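Local atomic coordinates of 2-dehydro-3-deoxy-D-arabinonate dehydratase (Sulfolobus solfataricus, PDB entry 2Q18), a protein that dehydrates 2-dehydro-3-deoxy-D-arabinonate to 2,5-dioxopentanoate in a pentose oxidation pathway, using a divalent metal ion such as magnesium. Residues D263-T275 with I279-K291. Residues are numbered along the deposited sequence; the frame is centred on the assembly and turned at random.
Sequences DKGLKDEDIVEIT and IGTLITPVKKRRK
Val272 O is gripped by two donors: Thr284 N, 2.9 Å from Val272 O and in the carbonyl plane, its N-H...O angle a nearly straight 168°, and a water. That water also donates to Leu282 O, at 2.6 Å, bridging carbonyls of the two paired strands. Reciprocal backbone bonds at Val272/Thr284 and Ile274/Leu282 define an antiparallel hairpin.

On one face, the Ile271 and Ile283 CG2 methyls meet at 3.6 Å, Ile271 CD1 leans on the Pro285 ring, and Thr275 OG1 bonds Thr281 OG1 at 2.9 Å. On the other, Val272 CG2 reaches Val286 CG2 at 3.8 Å; Leu266, from the preceding loop, also touches Val286 CG2, its side chain crossing that of Val286 at about a right angle.

Past the strand pairing, a type II turn from Lys267 to Asp270 is bonded to the far part of strand 280-288: Glu269 N binds Val286 O, and Asp268 OD1 takes Lys288 N at 2.9 Å through its anti lone pair. Asp268 CG, turned opposite its own backbone N (chi1 -161°), carries OD1 to that amide. Lys287 NZ stays 4.1 Å from Asp268 OD1, too long for a salt bridge, though the opposite charges may still attract. An alanine in place of Asp268 would probably leave Lys288 N without its acceptor and the turn less firmly tied to the strand. Asp270 OD2 accepts Lys267 N from above the carboxylate plane and forms a salt bridge with Arg214.

In this FAH-family fold, strand 271-276 lies between strands 207-214 and 280-288, the latter bordering 131-133; Val272 and Ile274 pack against strand 156-167 and strand 140-150, which carries the magnesium ligands Glu143 and Glu145.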
loop_
_atom_site.group_PDB
_atom_site.type_symbol
_atom_site.label_atom_id
_atom_site.label_comp_id
_atom_site.label_asym_id
_atom_site.label_seq_id
_atom_site.Cartn_x
_atom_site.Cartn_y
_atom_site.Cartn_z
ATOM N N ASP A 263 47.311 10.338 -14.532
ATOM C CA ASP A 263 47.880 10.096 -13.202
ATOM C C ASP A 263 46.949 10.560 -12.072
ATOM O O ASP A 263 47.271 10.409 -10.888
ATOM C CB ASP A 263 49.267 10.753 -13.077
ATOM C CG ASP A 263 49.232 12.266 -13.270
ATOM O OD1 ASP A 263 48.262 12.793 -13.863
ATOM O OD2 ASP A 263 50.194 12.935 -12.833
ATOM N N LYS A 264 45.791 11.105 -12.446
ATOM C CA LYS A 264 44.857 11.698 -11.486
ATOM C C LYS A 264 43.696 10.778 -11.099
ATOM O O LYS A 264 42.646 11.239 -10.644
ATOM C CB LYS A 264 44.347 13.055 -11.995
ATOM C CG LYS A 264 45.435 14.119 -12.182
ATOM C CD LYS A 264 46.191 14.393 -10.881
ATOM C CE LYS A 264 47.362 15.343 -11.078
ATOM N NZ LYS A 264 46.916 16.740 -11.316
ATOM N N GLY A 265 43.899 9.474 -11.272
ATOM C CA GLY A 265 42.905 8.476 -10.903
ATOM C C GLY A 265 42.535 8.536 -9.433
ATOM O O GLY A 265 43.402 8.663 -8.560
ATOM N N LEU A 266 41.234 8.457 -9.167
ATOM C CA LEU A 266 40.695 8.451 -7.811
ATOM C C LEU A 266 41.206 7.268 -7.001
ATOM O O LEU A 266 41.409 6.179 -7.538
ATOM C CB LEU A 266 39.164 8.389 -7.873
ATOM C CG LEU A 266 38.276 9.622 -7.677
ATOM C CD1 LEU A 266 38.941 10.956 -8.014
ATOM C CD2 LEU A 266 36.954 9.448 -8.433
ATOM N N LYS A 267 41.413 7.484 -5.707
ATOM C CA LYS A 267 41.646 6.366 -4.795
ATOM C C LYS A 267 40.848 6.469 -3.501
ATOM O O LYS A 267 40.236 7.496 -3.216
ATOM C CB LYS A 267 43.143 6.118 -4.535
ATOM C CG LYS A 267 43.967 7.322 -4.149
ATOM C CD LYS A 267 45.464 6.958 -4.010
ATOM C CE LYS A 267 46.091 6.578 -5.352
ATOM N NZ LYS A 267 47.552 6.293 -5.242
ATOM N N ASP A 268 40.848 5.379 -2.741
ATOM C CA ASP A 268 40.114 5.281 -1.489
ATOM C C ASP A 268 40.369 6.502 -0.610
ATOM O O ASP A 268 41.513 6.947 -0.466
ATOM C CB ASP A 268 40.508 3.999 -0.755
ATOM C CG ASP A 268 39.490 3.584 0.289
ATOM O OD1 ASP A 268 38.345 3.243 -0.087
ATOM O OD2 ASP A 268 39.838 3.580 1.487
ATOM N N GLU A 269 39.281 7.051 -0.067
ATOM C CA GLU A 269 39.291 8.193 0.866
ATOM C C GLU A 269 39.526 9.574 0.237
ATOM O O GLU A 269 39.515 10.576 0.954
ATOM C CB GLU A 269 40.217 7.963 2.084
ATOM C CG GLU A 269 39.959 6.675 2.894
ATOM C CD GLU A 269 38.537 6.548 3.457
ATOM O OE1 GLU A 269 37.791 7.557 3.511
ATOM O OE2 GLU A 269 38.162 5.421 3.856
ATOM N N ASP A 270 39.714 9.640 -1.085
ATOM C CA ASP A 270 39.712 10.929 -1.792
ATOM C C ASP A 270 38.399 11.658 -1.528
ATOM O O ASP A 270 37.377 11.023 -1.266
ATOM C CB ASP A 270 39.857 10.745 -3.313
ATOM C CG ASP A 270 41.302 10.530 -3.763
ATOM O OD1 ASP A 270 42.240 10.679 -2.944
ATOM O OD2 ASP A 270 41.492 10.210 -4.957
ATOM N N ILE A 271 38.430 12.985 -1.597
ATOM C CA ILE A 271 37.212 13.780 -1.521
ATOM C C ILE A 271 37.035 14.513 -2.843
ATOM O O ILE A 271 37.913 15.274 -3.267
ATOM C CB ILE A 271 37.222 14.812 -0.351
ATOM C CG1 ILE A 271 37.653 14.175 0.989
ATOM C CG2 ILE A 271 35.870 15.525 -0.248
ATOM C CD1 ILE A 271 36.797 13.001 1.492
ATOM N N VAL A 272 35.897 14.269 -3.490
ATOM C CA VAL A 272 35.557 14.929 -4.743
ATOM C C VAL A 272 34.564 16.046 -4.456
ATOM O O VAL A 272 33.505 15.817 -3.863
ATOM C CB VAL A 272 34.982 13.924 -5.780
ATOM C CG1 VAL A 272 34.556 14.641 -7.062
ATOM C CG2 VAL A 272 36.000 12.836 -6.089
ATOM N N GLU A 273 34.921 17.258 -4.869
ATOM C CA GLU A 273 34.084 18.426 -4.653
ATOM C C GLU A 273 33.798 19.068 -5.993
ATOM O O GLU A 273 34.721 19.350 -6.760
ATOM C CB GLU A 273 34.775 19.432 -3.728
ATOM C CG GLU A 273 35.308 18.832 -2.426
ATOM C CD GLU A 273 36.068 19.841 -1.565
ATOM O OE1 GLU A 273 36.263 20.998 -2.001
ATOM O OE2 GLU A 273 36.470 19.472 -0.441
ATOM N N ILE A 274 32.516 19.283 -6.279
ATOM C CA ILE A 274 32.098 19.886 -7.540
ATOM C C ILE A 274 31.175 21.058 -7.260
ATOM O O ILE A 274 30.132 20.902 -6.618
ATOM C CB ILE A 274 31.408 18.869 -8.492
ATOM C CG1 ILE A 274 32.336 17.682 -8.771
ATOM C CG2 ILE A 274 30.998 19.554 -9.803
ATOM C CD1 ILE A 274 31.632 16.422 -9.246
ATOM N N THR A 275 31.577 22.229 -7.741
ATOM C CA THR A 275 30.823 23.448 -7.542
ATOM C C THR A 275 30.227 23.905 -8.865
ATOM O O THR A 275 30.902 23.884 -9.897
ATOM C CB THR A 275 31.722 24.564 -6.952
ATOM O OG1 THR A 275 32.384 24.070 -5.783
ATOM C CG2 THR A 275 30.907 25.800 -6.579
ATOM N N ILE A 279 23.862 26.693 -7.797
ATOM C CA ILE A 279 23.385 25.411 -7.278
ATOM C C ILE A 279 24.048 25.090 -5.936
ATOM O O ILE A 279 23.364 24.923 -4.922
ATOM C CB ILE A 279 23.576 24.249 -8.302
ATOM C CG1 ILE A 279 22.911 24.603 -9.642
ATOM C CG2 ILE A 279 23.015 22.939 -7.733
ATOM C CD1 ILE A 279 23.132 23.594 -10.769
ATOM N N GLY A 280 25.377 25.011 -5.937
ATOM C CA GLY A 280 26.134 24.799 -4.707
ATOM C C GLY A 280 27.382 23.970 -4.921
ATOM O O GLY A 280 28.004 24.023 -5.983
ATOM N N THR A 281 27.748 23.201 -3.903
ATOM C CA THR A 281 28.903 22.324 -3.984
ATOM C C THR A 281 28.512 20.927 -3.532
ATOM O O THR A 281 28.051 20.737 -2.404
ATOM C CB THR A 281 30.093 22.853 -3.132
ATOM O OG1 THR A 281 30.485 24.147 -3.610
ATOM C CG2 THR A 281 31.288 21.910 -3.219
ATOM N N LEU A 282 28.690 19.963 -4.430
ATOM C CA LEU A 282 28.452 18.560 -4.136
ATOM C C LEU A 282 29.753 17.923 -3.657
ATOM O O LEU A 282 30.772 18.002 -4.346
ATOM C CB LEU A 282 27.942 17.835 -5.394
ATOM C CG LEU A 282 27.753 16.315 -5.334
ATOM C CD1 LEU A 282 26.578 15.943 -4.430
ATOM C CD2 LEU A 282 27.547 15.750 -6.738
ATOM N N ILE A 283 29.709 17.285 -2.491
ATOM C CA ILE A 283 30.901 16.711 -1.872
ATOM C C ILE A 283 30.710 15.228 -1.578
ATOM O O ILE A 283 29.791 14.843 -0.856
ATOM C CB ILE A 283 31.286 17.467 -0.561
ATOM C CG1 ILE A 283 31.552 18.949 -0.847
ATOM C CG2 ILE A 283 32.492 16.806 0.114
ATOM C CD1 ILE A 283 31.518 19.848 0.391
ATOM N N THR A 284 31.584 14.395 -2.137
ATOM C CA THR A 284 31.503 12.957 -1.920
ATOM C C THR A 284 32.875 12.334 -1.646
ATOM O O THR A 284 33.802 12.489 -2.452
ATOM C CB THR A 284 30.869 12.217 -3.132
ATOM O OG1 THR A 284 31.699 12.386 -4.285
ATOM C CG2 THR A 284 29.452 12.733 -3.438
ATOM N N PRO A 285 33.009 11.625 -0.509
ATOM C CA PRO A 285 34.187 10.775 -0.312
ATOM C C PRO A 285 34.199 9.612 -1.300
ATOM O O PRO A 285 33.169 9.303 -1.911
ATOM C CB PRO A 285 34.028 10.258 1.121
ATOM C CG PRO A 285 32.575 10.418 1.437
ATOM C CD PRO A 285 32.098 11.599 0.652
ATOM N N VAL A 286 35.361 8.985 -1.458
ATOM C CA VAL A 286 35.542 7.911 -2.423
ATOM C C VAL A 286 35.854 6.616 -1.690
ATOM O O VAL A 286 36.641 6.598 -0.741
ATOM C CB VAL A 286 36.677 8.244 -3.429
ATOM C CG1 VAL A 286 36.905 7.099 -4.408
ATOM C CG2 VAL A 286 36.371 9.528 -4.178
ATOM N N LYS A 287 35.213 5.538 -2.127
ATOM C CA LYS A 287 35.502 4.205 -1.633
ATOM C C LYS A 287 35.960 3.326 -2.796
ATOM O O LYS A 287 35.255 3.189 -3.801
ATOM C CB LYS A 287 34.267 3.608 -0.941
ATOM C CG LYS A 287 34.370 2.127 -0.587
ATOM C CD LYS A 287 35.279 1.890 0.619
ATOM C CE LYS A 287 35.573 0.408 0.820
ATOM N NZ LYS A 287 36.539 0.204 1.934
ATOM N N LYS A 288 37.153 2.753 -2.665
ATOM C CA LYS A 288 37.636 1.776 -3.629
ATOM C C LYS A 288 37.050 0.408 -3.290
ATOM O O LYS A 288 37.205 -0.078 -2.168
ATOM C CB LYS A 288 39.168 1.726 -3.634
ATOM C CG LYS A 288 39.766 0.549 -4.403
ATOM C CD LYS A 288 39.777 0.790 -5.904
ATOM C CE LYS A 288 40.399 -0.392 -6.641
ATOM N NZ LYS A 288 40.644 -0.075 -8.077
ATOM N N ARG A 289 36.373 -0.202 -4.262
ATOM C CA ARG A 289 35.770 -1.518 -4.063
ATOM C C ARG A 289 36.837 -2.610 -3.994
ATOM O O ARG A 289 37.843 -2.551 -4.698
ATOM C CB ARG A 289 34.754 -1.837 -5.169
ATOM C CG ARG A 289 33.571 -0.870 -5.270
ATOM C CD ARG A 289 32.652 -0.926 -4.053
ATOM N NE ARG A 289 31.357 -0.294 -4.324
ATOM C CZ ARG A 289 30.614 0.343 -3.420
ATOM N NH1 ARG A 289 29.454 0.877 -3.779
ATOM N NH2 ARG A 289 31.027 0.466 -2.164
ATOM N N ARG A 290 36.596 -3.596 -3.135
ATOM C CA ARG A 290 37.510 -4.714 -2.918
ATOM C C ARG A 290 37.149 -5.890 -3.830
ATOM O O ARG A 290 35.968 -6.155 -4.073
ATOM C CB ARG A 290 37.461 -5.137 -1.443
ATOM C CG ARG A 290 38.293 -6.367 -1.081
ATOM C CD ARG A 290 38.020 -6.830 0.352
ATOM N NE ARG A 290 38.610 -8.142 0.627
ATOM C CZ ARG A 290 39.863 -8.343 1.033
ATOM N NH1 ARG A 290 40.687 -7.316 1.221
ATOM N NH2 ARG A 290 40.298 -9.578 1.253
ATOM N N LYS A 291 38.170 -6.585 -4.327
ATOM C CA LYS A 291 37.978 -7.759 -5.185
ATOM C C LYS A 291 37.412 -8.955 -4.419
ATOM O O LYS A 291 37.578 -9.068 -3.201
ATOM C CB LYS A 291 39.293 -8.145 -5.871
ATOM C CG LYS A 291 39.806 -7.103 -6.856
ATOM C CD LYS A 291 41.028 -7.594 -7.616
ATOM C CE LYS A 291 41.481 -6.564 -8.643
ATOM N NZ LYS A 291 42.615 -7.056 -9.478
HETATM O O HOH W 1 31.483 15.917 -5.797
#